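Local coordinates for glideosome-associated protein 50 (Plasmodium falciparum 3D7, PDB 3TGH) that forms part of the glideosome of the malaria parasite and may help assemble and hold this invasion motor at the inner membrane complex, at residues Leu4-Leu9 against Glu33-Val39; Asn22-Phe26 against Asp273-Cys277; Thr159-Ser163 against Ala175-Leu179; Phe166-Ile171 against Asp331-Pro337. One frame throughout, in Å; residues are numbered along the deposited sequence.

Interaction 1 of 4, residues Leu4-Leu9 against Glu33-Val39; sequences LRFASL and ERVTFIV
F6 and F37 lie side by side on one face of the sheet. Their rings, 5° from parallel, are slid so far that they barely overlap. Both hold CG between backbone N and carbonyl carbon (chi1 71° and 62°), which keeps the rings aligned. F6 CB stands over the face of the F37 ring, 3.6 Å from its centroid. L4 CD2 also reaches the F37 ring, 3.4 Å from F37 CE2. On the other face, A7 CB rests loosely on V35 CG1. At the N-terminal end of the pairing, the extended R5 chain carries NH1 to E33 O, 2.9 Å away. That oxygen lies close to the guanidinium plane. E33 OE1, 3.3 Å from R5 NH1, lies well out of it, a pairing of charge alone. R5 NH2 turns to Q3. Backbone hydrogen bonds join T36 N to R5 O at 3.0 Å, A7 N to F37 O, V39 N to A7 O and L9 N to V39 O. This is the first beta-alpha-beta crossover of the calcineurin-like fold, through helix 17-32. The contact thus has an apolar interior held by backbone hydrogen bonds and charges at one end, where E33 OE2 also pairs with K289.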
# COMPACT_ATOMS: atom_id res chain seq x y z
N LEU A 4 15.07 7.18 0.62
CA LEU A 4 14.05 6.53 1.44
C LEU A 4 13.68 5.23 0.72
O LEU A 4 13.32 5.26 -0.46
CB LEU A 4 12.83 7.42 1.61
CG LEU A 4 11.72 6.96 2.57
CD1 LEU A 4 10.65 8.02 2.72
CD2 LEU A 4 11.09 5.66 2.10
N ARG A 5 13.77 4.11 1.43
CA ARG A 5 13.52 2.80 0.85
C ARG A 5 12.47 2.03 1.62
O ARG A 5 12.57 1.87 2.85
CB ARG A 5 14.81 2.01 0.80
CG ARG A 5 15.84 2.63 -0.13
CD ARG A 5 17.03 1.74 -0.29
NE ARG A 5 17.96 2.25 -1.31
CZ ARG A 5 19.07 1.63 -1.70
NH1 ARG A 5 19.42 0.46 -1.15
NH2 ARG A 5 19.83 2.17 -2.63
N PHE A 6 11.48 1.53 0.89
CA PHE A 6 10.40 0.77 1.47
C PHE A 6 10.04 -0.39 0.56
O PHE A 6 10.40 -0.39 -0.62
CB PHE A 6 9.20 1.68 1.79
CG PHE A 6 8.45 2.18 0.60
CD1 PHE A 6 7.31 1.51 0.15
CD2 PHE A 6 8.85 3.33 -0.08
CE1 PHE A 6 6.59 1.97 -0.94
CE2 PHE A 6 8.12 3.80 -1.18
CZ PHE A 6 7.00 3.12 -1.61
N ALA A 7 9.39 -1.40 1.13
CA ALA A 7 8.96 -2.57 0.38
C ALA A 7 7.44 -2.64 0.38
O ALA A 7 6.79 -2.11 1.28
CB ALA A 7 9.55 -3.84 0.98
N SER A 8 6.89 -3.29 -0.64
CA SER A 8 5.45 -3.53 -0.75
C SER A 8 5.21 -5.03 -0.82
O SER A 8 5.87 -5.73 -1.59
CB SER A 8 4.88 -2.89 -2.02
OG SER A 8 4.90 -1.48 -1.96
N LEU A 9 4.25 -5.51 -0.03
CA LEU A 9 3.86 -6.92 0.02
C LEU A 9 2.34 -7.02 0.11
O LEU A 9 1.74 -6.51 1.05
CB LEU A 9 4.49 -7.58 1.25
CG LEU A 9 4.19 -9.08 1.41
CD1 LEU A 9 4.95 -9.90 0.37
CD2 LEU A 9 4.49 -9.53 2.84
N GLU A 33 18.92 -4.29 0.99
CA GLU A 33 18.54 -3.01 0.39
C GLU A 33 18.35 -1.91 1.43
O GLU A 33 18.10 -0.77 1.06
CB GLU A 33 17.26 -3.16 -0.44
CG GLU A 33 17.40 -3.99 -1.70
CD GLU A 33 17.83 -3.19 -2.93
OE1 GLU A 33 17.92 -1.94 -2.86
OE2 GLU A 33 18.06 -3.81 -3.99
N ARG A 34 18.47 -2.24 2.72
CA ARG A 34 18.29 -1.29 3.82
C ARG A 34 16.89 -0.66 3.79
O ARG A 34 16.73 0.55 3.90
CB ARG A 34 19.39 -0.20 3.80
CG ARG A 34 20.80 -0.72 4.10
CD ARG A 34 21.85 -0.03 3.24
NE ARG A 34 23.19 -0.08 3.84
CZ ARG A 34 24.33 0.14 3.18
NH1 ARG A 34 24.33 0.41 1.88
NH2 ARG A 34 25.48 0.07 3.84
N VAL A 35 15.89 -1.51 3.62
CA VAL A 35 14.49 -1.08 3.69
C VAL A 35 14.18 -0.66 5.13
O VAL A 35 14.58 -1.34 6.07
CB VAL A 35 13.55 -2.20 3.24
CG1 VAL A 35 12.09 -1.89 3.62
CG2 VAL A 35 13.69 -2.43 1.72
N THR A 36 13.47 0.46 5.30
CA THR A 36 13.13 0.96 6.64
C THR A 36 11.65 0.87 7.02
O THR A 36 11.31 1.06 8.19
CB THR A 36 13.64 2.39 6.84
OG1 THR A 36 13.09 3.24 5.83
CG2 THR A 36 15.18 2.42 6.76
N PHE A 37 10.77 0.58 6.07
CA PHE A 37 9.39 0.23 6.39
C PHE A 37 8.73 -0.53 5.25
O PHE A 37 9.25 -0.58 4.14
CB PHE A 37 8.54 1.44 6.80
CG PHE A 37 8.40 2.50 5.74
CD1 PHE A 37 7.30 2.50 4.89
CD2 PHE A 37 9.35 3.50 5.61
CE1 PHE A 37 7.16 3.49 3.92
CE2 PHE A 37 9.22 4.48 4.65
CZ PHE A 37 8.11 4.48 3.80
N ILE A 38 7.60 -1.14 5.57
CA ILE A 38 6.84 -1.96 4.63
C ILE A 38 5.45 -1.36 4.50
O ILE A 38 4.87 -0.89 5.48
CB ILE A 38 6.73 -3.42 5.14
CG1 ILE A 38 8.13 -4.04 5.34
CG2 ILE A 38 5.89 -4.27 4.18
CD1 ILE A 38 8.14 -5.19 6.35
N VAL A 39 4.91 -1.37 3.28
CA VAL A 39 3.51 -1.08 3.07
C VAL A 39 2.86 -2.34 2.51
O VAL A 39 3.51 -3.13 1.82
CB VAL A 39 3.26 0.11 2.10
CG1 VAL A 39 3.93 1.39 2.61
CG2 VAL A 39 3.72 -0.22 0.67
O HOH W 1 14.90 4.28 4.06

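Interaction 2 of 4, residues Asn22-Phe26 against Asp273-Cys277; sequences NAKYF and DIGFC
Helix 17-32, the crossover helix of the first beta-alpha-beta unit, packs here on strand 275-282, and N22 and F26 meet G275 and F276. The bond to F276 CB points to the helix. F26 presents its edge to one face of the F276 ring, a T-shaped pair with planes at 80° and centroids 5.1 Å apart. Of the F26 ring atoms, CD1 comes closest, 3.6 Å from F276 CG and off-centre over the face. F26 CA lies above the same ring, also off-centre. F276 CG sits between its own backbone N and carbonyl carbon, and this chi1 of 59° sets how the ring is turned against F26. Y25 CB adds an apolar contact at the ring's edge, 3.9 Å from F276 CE2.

Strand 275-282 is the antiparallel neighbour of strand 4-8, and the helix reaches both: F26 also touches A7. F29, one turn further on, gives F276 a second edge-to-face partner.

The polar part belongs to N22. Its ND2 donates to G275 O at 3.0 Å, from above the carbonyl plane rather than along a lone pair. The same ND2 also bonds to G253 O. I274 CG2 packs against N22 CG at 3.7 Å. N22 OD1 lies at the edge of the F276 ring, 3.4 Å from F276 CD2, and is buried without a hydrogen-bond partner in the model.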
# COMPACT_ATOMS: atom_id res chain seq x y z
N ASN A 22 8.59 -16.84 -0.64
CA ASN A 22 8.59 -15.40 -0.83
C ASN A 22 9.12 -14.67 0.41
O ASN A 22 9.90 -13.72 0.28
CB ASN A 22 7.17 -14.91 -1.18
CG ASN A 22 7.17 -13.60 -1.95
OD1 ASN A 22 8.10 -13.31 -2.69
ND2 ASN A 22 6.11 -12.81 -1.77
N ALA A 23 8.72 -15.13 1.59
CA ALA A 23 9.16 -14.54 2.86
C ALA A 23 10.68 -14.58 3.03
O ALA A 23 11.28 -13.64 3.55
CB ALA A 23 8.48 -15.24 4.04
N LYS A 24 11.29 -15.66 2.56
CA LYS A 24 12.75 -15.81 2.62
C LYS A 24 13.44 -14.70 1.82
O LYS A 24 14.32 -14.01 2.33
CB LYS A 24 13.13 -17.22 2.12
CG LYS A 24 14.57 -17.43 1.69
CD LYS A 24 14.72 -18.80 1.02
CE LYS A 24 15.82 -18.82 -0.03
NZ LYS A 24 15.80 -20.11 -0.79
N TYR A 25 13.01 -14.50 0.58
CA TYR A 25 13.58 -13.45 -0.26
C TYR A 25 13.23 -12.05 0.23
O TYR A 25 14.05 -11.13 0.13
CB TYR A 25 13.15 -13.63 -1.72
CG TYR A 25 13.79 -14.85 -2.36
CD1 TYR A 25 13.02 -15.91 -2.82
CD2 TYR A 25 15.17 -14.93 -2.50
CE1 TYR A 25 13.62 -17.04 -3.39
CE2 TYR A 25 15.77 -16.04 -3.08
CZ TYR A 25 15.00 -17.09 -3.52
OH TYR A 25 15.61 -18.18 -4.10
N PHE A 26 12.02 -11.89 0.75
CA PHE A 26 11.56 -10.64 1.34
C PHE A 26 12.52 -10.17 2.43
O PHE A 26 12.97 -9.03 2.41
CB PHE A 26 10.15 -10.84 1.92
CG PHE A 26 9.40 -9.56 2.23
CD1 PHE A 26 9.17 -8.61 1.25
CD2 PHE A 26 8.88 -9.35 3.50
CE1 PHE A 26 8.46 -7.44 1.55
CE2 PHE A 26 8.17 -8.19 3.80
CZ PHE A 26 7.96 -7.25 2.82
N ASP A 273 4.30 -14.23 -11.33
CA ASP A 273 5.19 -14.76 -10.30
C ASP A 273 4.80 -14.28 -8.90
O ASP A 273 4.38 -13.14 -8.72
CB ASP A 273 6.65 -14.34 -10.55
CG ASP A 273 7.30 -15.08 -11.70
OD1 ASP A 273 6.59 -15.74 -12.49
OD2 ASP A 273 8.55 -15.00 -11.80
N ILE A 274 4.94 -15.17 -7.92
CA ILE A 274 4.84 -14.80 -6.51
C ILE A 274 6.05 -13.94 -6.20
O ILE A 274 7.17 -14.27 -6.58
CB ILE A 274 4.76 -16.05 -5.61
CG1 ILE A 274 3.38 -16.69 -5.77
CG2 ILE A 274 5.02 -15.72 -4.14
CD1 ILE A 274 3.27 -18.07 -5.15
N GLY A 275 5.83 -12.80 -5.54
CA GLY A 275 6.90 -11.86 -5.31
C GLY A 275 6.50 -10.63 -4.52
O GLY A 275 5.52 -10.64 -3.79
N PHE A 276 7.27 -9.56 -4.70
CA PHE A 276 7.07 -8.33 -3.95
C PHE A 276 7.82 -7.20 -4.65
O PHE A 276 8.55 -7.44 -5.62
CB PHE A 276 7.56 -8.50 -2.50
CG PHE A 276 9.01 -8.88 -2.38
CD1 PHE A 276 9.99 -7.90 -2.26
CD2 PHE A 276 9.40 -10.21 -2.36
CE1 PHE A 276 11.33 -8.25 -2.16
CE2 PHE A 276 10.72 -10.57 -2.25
CZ PHE A 276 11.70 -9.59 -2.15
N CYS A 277 7.67 -5.98 -4.14
CA CYS A 277 8.38 -4.82 -4.69
C CYS A 277 9.27 -4.15 -3.66
O CYS A 277 8.95 -4.15 -2.47
CB CYS A 277 7.41 -3.77 -5.17
SG CYS A 277 6.43 -4.27 -6.55

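Interaction 3 of 4, residues Thr159-Ser163 against Ala175-Leu179; sequences TWVLS and AWNDL
L162 CD2 sits over the five-membered ring of the W176 indole, 3.4 Å from its centroid and 2° off the ring normal, a CH-pi contact. The same two residues share a hydrogen bond. W176 NE1 donates to L162 O at 3.0 Å, in the carbonyl plane and on a lone pair, though the N-H...O angle is bent to 146°. L162 CG lies anti to the carbonyl carbon (chi1 -67°) with chi2 extended, which lays CD2 over the indole while the carbonyl meets NE1. Beside them A175 CB touches V161 CG1 at 3.6 Å and L162 CD2 at 3.9 Å. L179 CD1 is a looser neighbour of L162 CD1, 4.3 Å away.

Further out, W160 to S163 form a type I turn, in which W160 O accepts from both S163 N and S163 OG. L162 O has a second donor in Y212 OH. V161 O accepts from ND1 of H172, a metal ligand, and the H172 ring meets W176 edge to face. A cobalt ion lies about 5 Å from the W176 side chain. The turn and the indole thus form a second shell round H172 and probably help to set its ring.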
# COMPACT_ATOMS: atom_id res chain seq x y z
N THR A 159 -10.47 0.68 -0.30
CA THR A 159 -11.23 0.74 -1.54
C THR A 159 -12.63 0.12 -1.43
O THR A 159 -13.48 0.40 -2.27
CB THR A 159 -10.45 0.13 -2.72
OG1 THR A 159 -9.94 -1.16 -2.38
CG2 THR A 159 -9.29 1.04 -3.12
N TRP A 160 -12.88 -0.70 -0.41
CA TRP A 160 -14.23 -1.21 -0.20
C TRP A 160 -15.12 -0.15 0.45
O TRP A 160 -16.27 0.04 0.04
CB TRP A 160 -14.26 -2.52 0.58
CG TRP A 160 -15.63 -3.10 0.56
CD1 TRP A 160 -16.34 -3.46 -0.56
CD2 TRP A 160 -16.49 -3.32 1.67
NE1 TRP A 160 -17.59 -3.90 -0.20
CE2 TRP A 160 -17.71 -3.84 1.16
CE3 TRP A 160 -16.36 -3.16 3.06
CZ2 TRP A 160 -18.78 -4.18 1.98
CZ3 TRP A 160 -17.42 -3.52 3.87
CH2 TRP A 160 -18.62 -4.02 3.33
N VAL A 161 -14.58 0.55 1.46
CA VAL A 161 -15.29 1.69 2.07
C VAL A 161 -15.68 2.75 1.03
O VAL A 161 -16.77 3.33 1.10
CB VAL A 161 -14.46 2.35 3.18
CG1 VAL A 161 -15.16 3.61 3.71
CG2 VAL A 161 -14.22 1.37 4.32
N LEU A 162 -14.78 3.00 0.07
CA LEU A 162 -15.01 3.98 -0.98
C LEU A 162 -15.99 3.50 -2.06
O LEU A 162 -16.44 4.30 -2.87
CB LEU A 162 -13.69 4.35 -1.67
CG LEU A 162 -12.63 5.10 -0.85
CD1 LEU A 162 -11.42 5.40 -1.74
CD2 LEU A 162 -13.23 6.36 -0.27
N SER A 163 -16.28 2.20 -2.08
CA SER A 163 -17.17 1.62 -3.08
C SER A 163 -18.65 1.86 -2.77
O SER A 163 -19.01 2.24 -1.66
CB SER A 163 -16.94 0.11 -3.20
OG SER A 163 -17.63 -0.60 -2.19
N ALA A 175 -14.76 9.00 4.43
CA ALA A 175 -13.55 8.44 3.80
C ALA A 175 -13.17 9.19 2.52
O ALA A 175 -11.99 9.47 2.29
CB ALA A 175 -13.72 6.95 3.51
N TRP A 176 -14.16 9.51 1.69
CA TRP A 176 -13.90 10.28 0.48
C TRP A 176 -13.43 11.70 0.81
O TRP A 176 -12.49 12.21 0.21
CB TRP A 176 -15.16 10.34 -0.42
CG TRP A 176 -15.29 9.17 -1.35
CD1 TRP A 176 -16.20 8.15 -1.28
CD2 TRP A 176 -14.48 8.90 -2.51
NE1 TRP A 176 -16.00 7.26 -2.31
CE2 TRP A 176 -14.96 7.70 -3.09
CE3 TRP A 176 -13.40 9.56 -3.11
CZ2 TRP A 176 -14.39 7.15 -4.24
CZ3 TRP A 176 -12.83 9.00 -4.24
CH2 TRP A 176 -13.32 7.81 -4.80
N ASN A 177 -14.09 12.34 1.77
CA ASN A 177 -13.73 13.72 2.15
C ASN A 177 -12.34 13.79 2.79
O ASN A 177 -11.57 14.70 2.52
CB ASN A 177 -14.79 14.33 3.07
CG ASN A 177 -16.09 14.66 2.33
OD1 ASN A 177 -16.08 14.97 1.14
ND2 ASN A 177 -17.21 14.57 3.04
N ASP A 178 -12.02 12.80 3.62
CA ASP A 178 -10.67 12.73 4.20
C ASP A 178 -9.60 12.56 3.10
O ASP A 178 -8.56 13.22 3.12
CB ASP A 178 -10.57 11.60 5.22
CG ASP A 178 -11.29 11.92 6.52
OD1 ASP A 178 -11.80 13.04 6.69
OD2 ASP A 178 -11.34 11.03 7.40
N LEU A 179 -9.87 11.68 2.14
CA LEU A 179 -8.97 11.47 1.00
C LEU A 179 -8.71 12.79 0.26
O LEU A 179 -7.56 13.12 -0.05
CB LEU A 179 -9.56 10.45 0.03
CG LEU A 179 -8.64 9.50 -0.76
CD1 LEU A 179 -9.26 9.14 -2.12
CD2 LEU A 179 -7.20 9.99 -0.93

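Interaction 4 of 4, residues Phe166-Ile171 against Asp331-Pro337; sequences FPYKKI and DVPSSGP. With SO4 (sulfate ion), chain C.
One hydrogen bond joins Y168 to the tail segment: Y168 OH donates to P333 O at 2.7 Å, with the acceptor at the edge of the phenol ring. Y168 CG is anti to the carbonyl carbon (chi1 -72°), which turns the phenol off the helix start and into 331-337.

The apolar contacts gather round the same ring. P337 CD lies over one face, 4.2 Å from the ring centroid, as a CH-pi contact. V332 CG1 meets the ring obliquely, 3.7 Å from Y168 CE2. P333 CD packs 3.8 Å from Y168 CZ. V332 CG1 also reaches F166 CZ, the two side chains coming from opposite directions, and P337 CD touches P167 CB.

Y168 is the N-cap of helix 169-189, which carries the metal ligand H172 one turn on. The partner segment follows helix 317-321, and P333 to G336 form a type I turn that curls past the phenol. V332 O is bonded to Y89 OH.

An anion, a sulfate probably from the crystallisation liquor, is bound by backbone N-H groups at the helix N terminus. K169 N donates to its O4 and K170 N to its O3, both at 3.0 Å. Sulfate O1 lies 3.5 Å from P337 CB.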
# COMPACT_ATOMS: atom_id res chain seq x y z
N PHE A 166 -20.45 -0.38 0.24
CA PHE A 166 -20.31 -0.10 1.66
C PHE A 166 -21.62 0.46 2.21
O PHE A 166 -22.13 1.46 1.70
CB PHE A 166 -19.16 0.87 1.92
CG PHE A 166 -18.73 0.91 3.35
CD1 PHE A 166 -18.04 -0.16 3.90
CD2 PHE A 166 -19.03 1.99 4.15
CE1 PHE A 166 -17.64 -0.14 5.22
CE2 PHE A 166 -18.63 2.02 5.48
CZ PHE A 166 -17.94 0.96 6.01
N PRO A 167 -22.18 -0.20 3.22
CA PRO A 167 -23.55 0.11 3.62
C PRO A 167 -23.73 1.35 4.50
O PRO A 167 -24.85 1.85 4.60
CB PRO A 167 -23.96 -1.14 4.40
CG PRO A 167 -22.71 -1.62 5.01
CD PRO A 167 -21.65 -1.36 3.96
N TYR A 168 -22.66 1.83 5.13
CA TYR A 168 -22.72 3.03 5.97
C TYR A 168 -22.35 4.26 5.13
O TYR A 168 -21.16 4.52 4.89
CB TYR A 168 -21.76 2.95 7.15
CG TYR A 168 -22.15 1.99 8.25
CD1 TYR A 168 -23.13 2.33 9.18
CD2 TYR A 168 -21.50 0.77 8.40
CE1 TYR A 168 -23.48 1.46 10.20
CE2 TYR A 168 -21.83 -0.10 9.41
CZ TYR A 168 -22.82 0.24 10.31
OH TYR A 168 -23.15 -0.63 11.31
N LYS A 169 -23.36 5.02 4.71
CA LYS A 169 -23.13 6.12 3.77
C LYS A 169 -22.34 7.29 4.37
O LYS A 169 -21.52 7.89 3.67
CB LYS A 169 -24.46 6.61 3.19
CG LYS A 169 -25.32 5.52 2.52
CD LYS A 169 -24.55 4.67 1.50
CE LYS A 169 -25.44 3.58 0.91
NZ LYS A 169 -24.66 2.54 0.17
N LYS A 170 -22.56 7.61 5.64
CA LYS A 170 -21.81 8.69 6.30
C LYS A 170 -20.31 8.37 6.41
O LYS A 170 -19.45 9.25 6.25
CB LYS A 170 -22.37 8.97 7.69
CG LYS A 170 -23.74 9.61 7.71
CD LYS A 170 -24.21 9.84 9.14
CE LYS A 170 -25.55 10.58 9.19
NZ LYS A 170 -25.40 12.03 8.89
N ILE A 171 -20.00 7.11 6.70
CA ILE A 171 -18.61 6.66 6.81
C ILE A 171 -17.97 6.66 5.43
O ILE A 171 -16.85 7.14 5.26
CB ILE A 171 -18.53 5.26 7.50
CG1 ILE A 171 -18.94 5.39 8.97
CG2 ILE A 171 -17.13 4.67 7.39
CD1 ILE A 171 -19.18 4.04 9.64
N ASP A 331 -15.57 3.14 14.37
CA ASP A 331 -16.38 1.99 14.74
C ASP A 331 -17.34 1.68 13.59
O ASP A 331 -18.14 2.52 13.19
CB ASP A 331 -17.17 2.26 16.03
CG ASP A 331 -17.92 1.02 16.53
OD1 ASP A 331 -17.42 -0.11 16.34
OD2 ASP A 331 -19.01 1.18 17.12
N VAL A 332 -17.22 0.47 13.06
CA VAL A 332 -18.11 -0.03 12.01
C VAL A 332 -18.82 -1.26 12.57
O VAL A 332 -18.31 -2.38 12.48
CB VAL A 332 -17.30 -0.36 10.74
CG1 VAL A 332 -18.22 -0.82 9.60
CG2 VAL A 332 -16.50 0.86 10.31
N PRO A 333 -20.00 -1.06 13.20
CA PRO A 333 -20.73 -2.17 13.80
C PRO A 333 -21.12 -3.22 12.76
O PRO A 333 -21.60 -2.86 11.69
CB PRO A 333 -21.99 -1.50 14.38
CG PRO A 333 -21.59 -0.08 14.57
CD PRO A 333 -20.66 0.24 13.45
N SER A 334 -20.90 -4.50 13.06
CA SER A 334 -21.15 -5.56 12.07
C SER A 334 -22.63 -5.73 11.73
O SER A 334 -22.96 -6.27 10.68
CB SER A 334 -20.54 -6.89 12.52
OG SER A 334 -21.09 -7.33 13.75
N SER A 335 -23.52 -5.27 12.62
CA SER A 335 -24.98 -5.34 12.40
C SER A 335 -25.50 -4.50 11.23
O SER A 335 -26.59 -4.76 10.72
CB SER A 335 -25.72 -4.93 13.68
OG SER A 335 -25.39 -3.60 14.06
N GLY A 336 -24.73 -3.49 10.81
CA GLY A 336 -25.14 -2.60 9.73
C GLY A 336 -25.95 -1.42 10.24
O GLY A 336 -26.29 -1.37 11.43
N PRO A 337 -26.27 -0.47 9.35
CA PRO A 337 -26.95 0.77 9.75
C PRO A 337 -28.42 0.56 10.14
O PRO A 337 -29.11 -0.27 9.55
CB PRO A 337 -26.86 1.63 8.49
CG PRO A 337 -26.81 0.65 7.37
CD PRO A 337 -26.04 -0.53 7.90
S SO4 C . -25.73 5.69 7.35
O1 SO4 C . -26.19 5.09 8.60
O2 SO4 C . -26.55 6.86 7.03
O3 SO4 C . -24.33 6.11 7.51
O4 SO4 C . -25.85 4.71 6.27

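In the fold
From the N terminus, interaction 1 closes first: strand 4-8, helix 17-32 and strand 37-40 complete a beta-alpha-beta unit. Interaction 2 starts on that helix and closes a loop of 246 residues at strand 275-282, so it crosses interaction 1. The two touch, since strands 4-8 and 275-282 are neighbours in one sheet. Interaction 3 is nested inside this long loop and ties the turn after strand 148-156 to helix 169-189. Interaction 4 begins between its segments, at the start of that helix, and reaches the C-terminal tail; it crosses interactions 2 and 3. Interactions 3 and 4 touch, and lie across the chain's centre from interactions 1 and 2.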